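Local atomic coordinates of protein-tyrosine-phosphatase (Chaetomium thermophilum var. thermophilum DSM 1495, PDB entry 5M43), a protein that probably removes phosphate from tyrosine, serine and threonine residues of proteins, as the dual-specificity phosphatase domain of Yvh1, a protein linked to ribosome assembly. Residues 6-14 with 111-122; 134-143 with 160-168. One frame throughout, in Å; residues are numbered along the deposited sequence.

Interaction 1 (6-14 with 111-122)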
loop_
_atom_site.group_PDB
_atom_site.type_symbol
_atom_site.label_atom_id
_atom_site.label_comp_id
_atom_site.label_asym_id
_atom_site.label_seq_id
_atom_site.Cartn_x
_atom_site.Cartn_y
_atom_site.Cartn_z
ATOM N N ILE A 6 7.592 -1.336 -5.760
ATOM C CA ILE A 6 7.357 -2.714 -5.348
ATOM C C ILE A 6 7.683 -3.689 -6.489
ATOM O O ILE A 6 7.321 -3.467 -7.654
ATOM C CB ILE A 6 5.874 -2.834 -4.921
ATOM C CG1 ILE A 6 5.554 -1.851 -3.735
ATOM C CG2 ILE A 6 5.561 -4.304 -4.561
ATOM C CD1 ILE A 6 6.454 -2.128 -2.454
ATOM N N LYS A 7 8.343 -4.805 -6.161
ATOM C CA LYS A 7 8.678 -5.839 -7.143
ATOM C C LYS A 7 7.427 -6.367 -7.848
ATOM O O LYS A 7 6.373 -6.545 -7.205
ATOM C CB LYS A 7 9.414 -6.978 -6.423
ATOM C CG LYS A 7 9.775 -8.163 -7.298
ATOM C CD LYS A 7 10.445 -9.268 -6.475
ATOM C CE LYS A 7 10.885 -10.386 -7.439
ATOM N NZ LYS A 7 11.561 -11.464 -6.683
ATOM N N GLY A 8 7.531 -6.508 -9.166
ATOM C CA GLY A 8 6.415 -7.059 -9.898
ATOM C C GLY A 8 5.961 -6.164 -11.022
ATOM O O GLY A 8 6.656 -5.253 -11.449
ATOM N N ASP A 9 4.770 -6.452 -11.556
ATOM C CA ASP A 9 4.354 -5.760 -12.764
ATOM C C ASP A 9 3.579 -4.476 -12.501
ATOM O O ASP A 9 3.200 -3.809 -13.455
ATOM C CB ASP A 9 3.511 -6.709 -13.611
ATOM C CG ASP A 9 4.309 -7.888 -14.079
ATOM O OD1 ASP A 9 5.523 -7.696 -14.323
ATOM O OD2 ASP A 9 3.731 -8.989 -14.258
ATOM N N ASP A 10 3.312 -4.109 -11.267
ATOM C CA ASP A 10 2.500 -2.936 -11.002
ATOM C C ASP A 10 3.397 -1.740 -10.774
ATOM O O ASP A 10 4.384 -1.832 -10.036
ATOM C CB ASP A 10 1.647 -3.137 -9.717
ATOM C CG ASP A 10 0.710 -4.344 -9.819
ATOM O OD1 ASP A 10 0.001 -4.471 -10.846
ATOM O OD2 ASP A 10 0.766 -5.179 -8.900
ATOM N N GLU A 11 2.954 -0.579 -11.235
ATOM C CA GLU A 11 3.726 0.642 -10.962
ATOM C C GLU A 11 3.240 1.208 -9.633
ATOM O O GLU A 11 2.512 2.210 -9.539
ATOM C CB GLU A 11 3.591 1.654 -12.091
ATOM C CG GLU A 11 4.174 1.160 -13.475
ATOM C CD GLU A 11 5.675 0.802 -13.321
ATOM O OE1 GLU A 11 6.118 -0.190 -13.911
ATOM O OE2 GLU A 11 6.385 1.476 -12.595
ATOM N N LEU A 12 3.737 0.579 -8.577
ATOM C CA LEU A 12 3.299 0.757 -7.204
ATOM C C LEU A 12 4.557 1.111 -6.411
ATOM O O LEU A 12 5.543 0.353 -6.457
ATOM C CB LEU A 12 2.685 -0.549 -6.725
ATOM C CG LEU A 12 2.251 -0.584 -5.240
ATOM C CD1 LEU A 12 1.202 0.525 -5.014
ATOM C CD2 LEU A 12 1.647 -1.949 -4.935
ATOM N N PHE A 13 4.462 2.188 -5.619
ATOM C CA PHE A 13 5.610 2.726 -4.885
ATOM C C PHE A 13 5.266 2.872 -3.426
ATOM O O PHE A 13 4.101 3.048 -3.058
ATOM C CB PHE A 13 6.018 4.117 -5.446
ATOM C CG PHE A 13 6.652 4.035 -6.816
ATOM C CD1 PHE A 13 5.885 3.817 -7.984
ATOM C CD2 PHE A 13 8.048 4.154 -6.948
ATOM C CE1 PHE A 13 6.482 3.714 -9.256
ATOM C CE2 PHE A 13 8.646 4.049 -8.246
ATOM C CZ PHE A 13 7.884 3.826 -9.352
ATOM N N VAL A 14 6.305 2.865 -2.589
ATOM C CA VAL A 14 6.127 3.010 -1.133
ATOM C C VAL A 14 7.226 3.931 -0.613
ATOM O O VAL A 14 8.368 3.939 -1.111
ATOM C CB VAL A 14 6.200 1.634 -0.451
ATOM C CG1 VAL A 14 7.559 1.003 -0.576
ATOM C CG2 VAL A 14 5.888 1.731 1.076
ATOM N N VAL A 111 3.314 0.021 4.414
ATOM C CA VAL A 111 3.675 -1.336 4.042
ATOM C C VAL A 111 2.497 -2.261 4.298
ATOM O O VAL A 111 2.271 -3.214 3.545
ATOM C CB VAL A 111 4.939 -1.764 4.822
ATOM C CG1 VAL A 111 5.279 -3.251 4.691
ATOM C CG2 VAL A 111 6.152 -0.974 4.285
ATOM N N THR A 112 1.794 -2.052 5.429
ATOM C CA THR A 112 0.602 -2.863 5.678
ATOM C C THR A 112 -0.423 -2.713 4.563
ATOM O O THR A 112 -1.022 -3.705 4.101
ATOM C CB THR A 112 0.015 -2.461 7.038
ATOM O OG1 THR A 112 0.955 -2.775 8.069
ATOM C CG2 THR A 112 -1.348 -3.230 7.278
ATOM N N ALA A 113 -0.639 -1.478 4.113
ATOM C CA ALA A 113 -1.573 -1.272 2.998
ATOM C C ALA A 113 -1.119 -1.992 1.737
ATOM O O ALA A 113 -1.956 -2.593 1.037
ATOM C CB ALA A 113 -1.717 0.236 2.744
ATOM N N ILE A 114 0.180 -1.941 1.435
ATOM C CA ILE A 114 0.681 -2.604 0.221
ATOM C C ILE A 114 0.535 -4.100 0.353
ATOM O O ILE A 114 0.131 -4.771 -0.590
ATOM C CB ILE A 114 2.135 -2.197 -0.026
ATOM C CG1 ILE A 114 2.073 -0.755 -0.544
ATOM C CG2 ILE A 114 2.829 -3.234 -0.990
ATOM C CD1 ILE A 114 3.362 -0.193 -0.918
ATOM N N ILE A 115 0.880 -4.654 1.527
ATOM C CA ILE A 115 0.735 -6.086 1.716
ATOM C C ILE A 115 -0.730 -6.493 1.536
ATOM O O ILE A 115 -1.025 -7.534 0.942
ATOM C CB ILE A 115 1.298 -6.504 3.082
ATOM C CG1 ILE A 115 2.838 -6.364 3.065
ATOM C CG2 ILE A 115 0.814 -7.927 3.448
ATOM C CD1 ILE A 115 3.341 -6.642 4.490
ATOM N N ALA A 116 -1.672 -5.705 2.094
ATOM C CA ALA A 116 -3.082 -6.057 1.919
ATOM C C ALA A 116 -3.458 -6.150 0.448
ATOM O O ALA A 116 -4.224 -7.037 0.053
ATOM C CB ALA A 116 -3.971 -5.020 2.609
ATOM N N TYR A 117 -2.946 -5.215 -0.358
ATOM C CA TYR A 117 -3.208 -5.251 -1.790
ATOM C C TYR A 117 -2.548 -6.469 -2.425
ATOM O O TYR A 117 -3.181 -7.170 -3.238
ATOM C CB TYR A 117 -2.713 -3.937 -2.390
ATOM C CG TYR A 117 -2.591 -4.020 -3.911
ATOM C CD1 TYR A 117 -3.666 -3.843 -4.725
ATOM C CD2 TYR A 117 -1.352 -4.272 -4.488
ATOM C CE1 TYR A 117 -3.527 -3.949 -6.124
ATOM C CE2 TYR A 117 -1.167 -4.344 -5.866
ATOM C CZ TYR A 117 -2.264 -4.129 -6.691
ATOM O OH TYR A 117 -2.147 -4.257 -8.065
ATOM N N LEU A 118 -1.275 -6.751 -2.056
ATOM C CA LEU A 118 -0.575 -7.881 -2.679
ATOM C C LEU A 118 -1.249 -9.213 -2.347
ATOM O O LEU A 118 -1.345 -10.109 -3.200
ATOM C CB LEU A 118 0.893 -7.936 -2.239
ATOM C CG LEU A 118 1.805 -6.776 -2.648
ATOM C CD1 LEU A 118 3.182 -6.979 -1.979
ATOM C CD2 LEU A 118 1.951 -6.869 -4.203
ATOM N N LEU A 119 -1.690 -9.392 -1.090
ATOM C CA LEU A 119 -2.391 -10.621 -0.710
ATOM C C LEU A 119 -3.711 -10.769 -1.459
ATOM O O LEU A 119 -4.126 -11.877 -1.827
ATOM C CB LEU A 119 -2.690 -10.605 0.810
ATOM C CG LEU A 119 -1.403 -10.666 1.643
ATOM C CD1 LEU A 119 -1.839 -10.459 3.136
ATOM C CD2 LEU A 119 -0.718 -12.006 1.479
ATOM N N TRP A 120 -4.372 -9.641 -1.700
ATOM C CA TRP A 120 -5.666 -9.659 -2.392
ATOM C C TRP A 120 -5.486 -9.925 -3.882
ATOM O O TRP A 120 -6.292 -10.642 -4.498
ATOM C CB TRP A 120 -6.336 -8.296 -2.177
ATOM C CG TRP A 120 -7.520 -8.096 -3.044
ATOM C CD1 TRP A 120 -8.794 -8.567 -2.823
ATOM C CD2 TRP A 120 -7.563 -7.367 -4.299
ATOM N NE1 TRP A 120 -9.621 -8.222 -3.896
ATOM C CE2 TRP A 120 -8.882 -7.460 -4.791
ATOM C CE3 TRP A 120 -6.616 -6.649 -5.048
ATOM C CZ2 TRP A 120 -9.275 -6.842 -5.975
ATOM C CZ3 TRP A 120 -7.016 -6.049 -6.237
ATOM C CH2 TRP A 120 -8.331 -6.175 -6.714
ATOM N N LYS A 121 -4.460 -9.340 -4.458
ATOM C CA LYS A 121 -4.273 -9.463 -5.916
ATOM C C LYS A 121 -3.525 -10.734 -6.316
ATOM O O LYS A 121 -3.868 -11.349 -7.342
ATOM C CB LYS A 121 -3.578 -8.231 -6.463
ATOM C CG LYS A 121 -3.423 -8.356 -8.032
ATOM C CD LYS A 121 -3.055 -7.078 -8.539
ATOM C CE LYS A 121 -3.023 -7.201 -10.092
ATOM N NZ LYS A 121 -2.577 -5.910 -10.718
ATOM N N TYR A 122 -2.545 -11.170 -5.523
ATOM C CA TYR A 122 -1.703 -12.323 -5.863
ATOM C C TYR A 122 -1.697 -13.418 -4.787
ATOM O O TYR A 122 -0.631 -13.859 -4.323
ATOM C CB TYR A 122 -0.287 -11.854 -6.145
ATOM C CG TYR A 122 -0.154 -10.718 -7.118
ATOM C CD1 TYR A 122 0.113 -9.430 -6.659
ATOM C CD2 TYR A 122 -0.272 -10.933 -8.486
ATOM C CE1 TYR A 122 0.270 -8.362 -7.543
ATOM C CE2 TYR A 122 -0.122 -9.880 -9.369
ATOM C CZ TYR A 122 0.142 -8.602 -8.892
ATOM O OH TYR A 122 0.315 -7.588 -9.814
HETATM O O HOH W 1 3.128 -8.423 -10.425
#
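D10 meets Y117, K121 and Y122 at the C-terminal end of helix 109-121. In the cysteine-phosphatase fold this helix follows the HCxxGxxR phosphate-binding loop and packs on the central sheet. Strand 12-14 runs nearly antiparallel to the helix segment, at 153°. The carboxylate of D10 shares its two oxygens between partners. D10 OD1 forms a salt bridge with K121 NZ at 3.0 Å. D10 OD2 accepts from Y122 OH at 2.6 Å, a short bond. Both donors come from the syn side, 27° out of the carboxylate plane. Y117 OH also approaches D10 OD2, at 3.2 Å, but this bond is weak and its proton has another possible acceptor. K121 reaches D10 with an extended chain, and its CG lies over the centre of the Y122 ring. One water accepts from D9 N and donates weakly to Y122 OH, so that hydroxyl both gives and receives. Toward the N-terminal end of helix 109-121 the contact is apolar. CD2 of L12 touches CE2 of Y117 at 3.8 Å, the two side chains sliding past each other. I6 and I114 meet tip to tip. The CG1 branch of I114, anti to the carbonyl carbon (chi1 -74°), carries CD1 into V14. There I114 CD1 sits only 3.4 Å from V14 CB, a tight carbon pair.

Interaction 2 (134-143 with 160-168)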
loop_
_atom_site.group_PDB
_atom_site.type_symbol
_atom_site.label_atom_id
_atom_site.label_comp_id
_atom_site.label_asym_id
_atom_site.label_seq_id
_atom_site.Cartn_x
_atom_site.Cartn_y
_atom_site.Cartn_z
ATOM N N SER A 134 -0.343 -21.191 6.309
ATOM C CA SER A 134 -0.991 -20.442 7.377
ATOM C C SER A 134 -1.090 -18.968 6.985
ATOM O O SER A 134 -0.360 -18.485 6.118
ATOM C CB SER A 134 -0.207 -20.581 8.687
ATOM O OG SER A 134 1.073 -19.969 8.541
ATOM N N ALA A 135 -2.015 -18.251 7.629
ATOM C CA ALA A 135 -2.056 -16.806 7.397
ATOM C C ALA A 135 -0.734 -16.148 7.764
ATOM O O ALA A 135 -0.283 -15.233 7.079
ATOM C CB ALA A 135 -3.196 -16.180 8.200
ATOM N N LYS A 136 -0.146 -16.549 8.888
ATOM C CA LYS A 136 1.130 -15.976 9.292
ATOM C C LYS A 136 2.176 -16.183 8.210
ATOM O O LYS A 136 2.926 -15.247 7.854
ATOM C CB LYS A 136 1.565 -16.617 10.614
ATOM C CG LYS A 136 2.857 -15.996 11.126
ATOM C CD LYS A 136 3.387 -16.789 12.302
ATOM C CE LYS A 136 3.116 -16.050 13.604
ATOM N NZ LYS A 136 4.395 -15.293 13.956
ATOM N N GLU A 137 2.201 -17.376 7.603
ATOM C CA GLU A 137 3.195 -17.613 6.550
ATOM C C GLU A 137 2.885 -16.799 5.298
ATOM O O GLU A 137 3.793 -16.225 4.688
ATOM C CB GLU A 137 3.308 -19.098 6.208
ATOM C CG GLU A 137 3.940 -19.310 4.810
ATOM C CD GLU A 137 4.651 -20.651 4.620
ATOM O OE1 GLU A 137 4.465 -21.569 5.464
ATOM O OE2 GLU A 137 5.330 -20.808 3.570
ATOM N N ALA A 138 1.606 -16.663 4.936
ATOM C CA ALA A 138 1.284 -15.888 3.734
ATOM C C ALA A 138 1.684 -14.430 3.911
ATOM O O ALA A 138 2.290 -13.806 3.024
ATOM C CB ALA A 138 -0.217 -16.041 3.431
ATOM N N VAL A 139 1.365 -13.868 5.083
ATOM C CA VAL A 139 1.691 -12.476 5.343
ATOM C C VAL A 139 3.202 -12.294 5.339
ATOM O O VAL A 139 3.730 -11.279 4.863
ATOM C CB VAL A 139 1.058 -12.058 6.690
ATOM C CG1 VAL A 139 1.542 -10.678 7.148
ATOM C CG2 VAL A 139 -0.459 -12.042 6.546
ATOM N N SER A 140 3.908 -13.256 5.936
ATOM C CA SER A 140 5.371 -13.165 6.003
ATOM C C SER A 140 5.978 -13.168 4.605
ATOM O O SER A 140 6.948 -12.437 4.308
ATOM C CB SER A 140 5.914 -14.335 6.822
ATOM O OG SER A 140 7.356 -14.313 6.719
ATOM N N ARG A 141 5.436 -14.001 3.735
ATOM C CA ARG A 141 5.966 -14.033 2.384
ATOM C C ARG A 141 5.708 -12.718 1.658
ATOM O O ARG A 141 6.550 -12.273 0.857
ATOM C CB ARG A 141 5.377 -15.228 1.628
ATOM C CG ARG A 141 5.934 -16.535 2.188
ATOM C CD ARG A 141 5.164 -17.773 1.761
ATOM N NE ARG A 141 5.112 -17.865 0.308
ATOM C CZ ARG A 141 4.753 -18.963 -0.350
ATOM N NH1 ARG A 141 4.729 -18.957 -1.683
ATOM N NH2 ARG A 141 4.435 -20.062 0.323
ATOM N N ALA A 142 4.545 -12.087 1.890
ATOM C CA ALA A 142 4.272 -10.789 1.264
ATOM C C ALA A 142 5.178 -9.710 1.852
ATOM O O ALA A 142 5.683 -8.852 1.109
ATOM C CB ALA A 142 2.791 -10.396 1.433
ATOM N N LEU A 143 5.439 -9.771 3.158
ATOM C CA LEU A 143 6.380 -8.820 3.747
ATOM C C LEU A 143 7.775 -8.989 3.150
ATOM O O LEU A 143 8.457 -7.995 2.865
ATOM C CB LEU A 143 6.377 -8.965 5.286
ATOM C CG LEU A 143 7.533 -8.256 6.006
ATOM C CD1 LEU A 143 7.410 -6.765 5.780
ATOM C CD2 LEU A 143 7.417 -8.509 7.502
ATOM N N MET A 160 0.465 -6.745 11.827
ATOM C CA MET A 160 0.723 -8.100 11.325
ATOM C C MET A 160 -0.444 -9.021 11.648
ATOM O O MET A 160 -0.884 -9.786 10.778
ATOM C CB MET A 160 2.025 -8.662 11.920
ATOM C CG MET A 160 3.247 -7.876 11.405
ATOM S SD MET A 160 3.612 -8.062 9.657
ATOM C CE MET A 160 4.283 -9.705 9.689
ATOM N N ARG A 161 -0.959 -8.945 12.881
ATOM C CA ARG A 161 -2.126 -9.752 13.254
ATOM C C ARG A 161 -3.321 -9.436 12.362
ATOM O O ARG A 161 -4.066 -10.344 11.965
ATOM C CB ARG A 161 -2.516 -9.535 14.733
ATOM C CG ARG A 161 -1.454 -10.077 15.650
ATOM C CD ARG A 161 -1.842 -9.997 17.162
ATOM N NE ARG A 161 -2.207 -8.665 17.669
ATOM C CZ ARG A 161 -1.357 -7.872 18.354
ATOM N NH1 ARG A 161 -1.761 -6.686 18.838
ATOM N NH2 ARG A 161 -0.088 -8.244 18.544
ATOM N N GLN A 162 -3.561 -8.154 12.081
ATOM C CA GLN A 162 -4.724 -7.786 11.272
ATOM C C GLN A 162 -4.568 -8.231 9.836
ATOM O O GLN A 162 -5.560 -8.506 9.185
ATOM C CB GLN A 162 -4.963 -6.275 11.350
ATOM C CG GLN A 162 -5.298 -5.849 12.808
ATOM C CD GLN A 162 -5.412 -4.374 13.043
ATOM O OE1 GLN A 162 -4.712 -3.824 13.922
ATOM N NE2 GLN A 162 -6.362 -3.750 12.417
ATOM N N LEU A 163 -3.339 -8.227 9.317
ATOM C CA LEU A 163 -3.131 -8.777 7.971
ATOM C C LEU A 163 -3.428 -10.264 7.927
ATOM O O LEU A 163 -3.913 -10.777 6.907
ATOM C CB LEU A 163 -1.689 -8.522 7.512
ATOM C CG LEU A 163 -1.451 -7.055 7.164
ATOM C CD1 LEU A 163 0.083 -6.855 7.007
ATOM C CD2 LEU A 163 -2.167 -6.634 5.872
ATOM N N GLU A 164 -3.139 -10.985 9.019
ATOM C CA GLU A 164 -3.520 -12.392 9.071
ATOM C C GLU A 164 -5.031 -12.517 9.083
ATOM O O GLU A 164 -5.591 -13.381 8.387
ATOM C CB GLU A 164 -2.906 -13.087 10.299
ATOM C CG GLU A 164 -1.372 -13.261 10.224
ATOM C CD GLU A 164 -0.762 -13.633 11.584
ATOM O OE1 GLU A 164 0.473 -13.502 11.712
ATOM O OE2 GLU A 164 -1.513 -14.007 12.496
ATOM N N MET A 165 -5.713 -11.632 9.826
ATOM C CA MET A 165 -7.189 -11.622 9.761
ATOM C C MET A 165 -7.680 -11.362 8.342
ATOM O O MET A 165 -8.592 -12.038 7.856
ATOM C CB MET A 165 -7.769 -10.541 10.685
ATOM C CG MET A 165 -7.204 -10.536 12.052
ATOM S SD MET A 165 -8.116 -9.444 13.167
ATOM C CE MET A 165 -7.646 -7.818 13.041
ATOM N N TRP A 166 -7.100 -10.360 7.685
ATOM C CA TRP A 166 -7.449 -10.033 6.287
ATOM C C TRP A 166 -7.369 -11.258 5.376
ATOM O O TRP A 166 -8.331 -11.591 4.650
ATOM C CB TRP A 166 -6.484 -8.932 5.850
ATOM C CG TRP A 166 -6.614 -8.461 4.402
ATOM C CD1 TRP A 166 -5.647 -8.503 3.424
ATOM C CD2 TRP A 166 -7.768 -7.837 3.814
ATOM N NE1 TRP A 166 -6.146 -7.962 2.259
ATOM C CE2 TRP A 166 -7.417 -7.513 2.473
ATOM C CE3 TRP A 166 -9.042 -7.488 4.306
ATOM C CZ2 TRP A 166 -8.287 -6.883 1.613
ATOM C CZ3 TRP A 166 -9.910 -6.855 3.458
ATOM C CH2 TRP A 166 -9.520 -6.556 2.109
ATOM N N TRP A 167 -6.255 -11.982 5.446
ATOM C CA TRP A 167 -6.083 -13.219 4.666
ATOM C C TRP A 167 -7.143 -14.251 5.012
ATOM O O TRP A 167 -7.783 -14.862 4.133
ATOM C CB TRP A 167 -4.699 -13.801 4.958
ATOM C CG TRP A 167 -4.363 -15.096 4.234
ATOM C CD1 TRP A 167 -4.386 -16.354 4.741
ATOM C CD2 TRP A 167 -3.884 -15.219 2.880
ATOM N NE1 TRP A 167 -3.963 -17.260 3.806
ATOM C CE2 TRP A 167 -3.628 -16.590 2.655
ATOM C CE3 TRP A 167 -3.668 -14.310 1.841
ATOM C CZ2 TRP A 167 -3.177 -17.075 1.409
ATOM C CZ3 TRP A 167 -3.168 -14.783 0.635
ATOM C CH2 TRP A 167 -2.975 -16.164 0.421
ATOM N N ASP A 168 -7.315 -14.518 6.308
ATOM C CA ASP A 168 -8.276 -15.534 6.709
ATOM C C ASP A 168 -9.738 -15.161 6.389
ATOM O O ASP A 168 -10.581 -16.060 6.303
ATOM C CB ASP A 168 -8.138 -15.834 8.213
ATOM C CG ASP A 168 -6.951 -16.762 8.557
ATOM O OD1 ASP A 168 -6.425 -17.436 7.638
ATOM O OD2 ASP A 168 -6.571 -16.820 9.757
HETATM O O HOH W 2 -4.471 -19.355 8.618
#
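A135, in the first turn of helix 135-147, packs against E164, W167 and D168 of helix 157-168. S134 just before it is the N-cap: S134 OG accepts from E137 N at 3.0 Å. A135 sits at the closest backbone approach, its CA 4.9 Å from E164 CA. Its CB touches the CB of E164 at 3.7 Å and lies against the D168 carboxylate. Its CA meets CD1 of W167. A water accepts from A135 N and donates to D168 OD1, at 2.9 Å from each of the two atoms. The acid thus lies beside the helix N-terminus, whose dipole would probably favour its negative charge. K136 runs side by side with the extended E164, and K136 CB is 3.5 Å from E164 OE1. The charged ends do not meet: K136 NZ stays 4.9 Å from E164 OE1. A138 puts its methyl over the centre of the W167 six-membered ring, a CH-pi contact 3.7 Å from CB to the centroid and 16° off the ring normal. CG of W167 is anti to its backbone N (chi1 180°), which brings the indole out beside A138. V139 uses both methyls: CG1 meets CE of M160 and CB of L163, while CG2 rests on the backbone carbonyl of L163. L143 closes the row with CD2 against M160 CE, at about a right angle. The two segments cross at 111°, joining apolar A138, V139, L143 and M160 with charged K136, E164 and D168, a helix-helix packing in the C-terminal helical part of the dual-specificity phosphatase fold.

Helix 109-121 belongs to interaction 1 on one flank and touches both helices of interaction 2 on another. The two contact centres lie 14 Å apart, and atoms of both sets touch. W166 NE1 probably donates to the backbone oxygen A116 O at 3.1 Å. CG2 of I115 packs on CB of A142 at 3.8 Å, and CD2 of L119 on CE3 of W167 at 3.8 Å. The packing therefore runs from strand 12-15 through helix 109-121 to the crossed helices 135-147 and 157-168. The phosphate-binding loop leads into helix 109-121 at its N-terminal end, whereas the polar cluster of D10 lies at its C-terminal end, where a nitrate ion, probably from the crystallisation liquor, sits about 4 Å from the Y122 side chain.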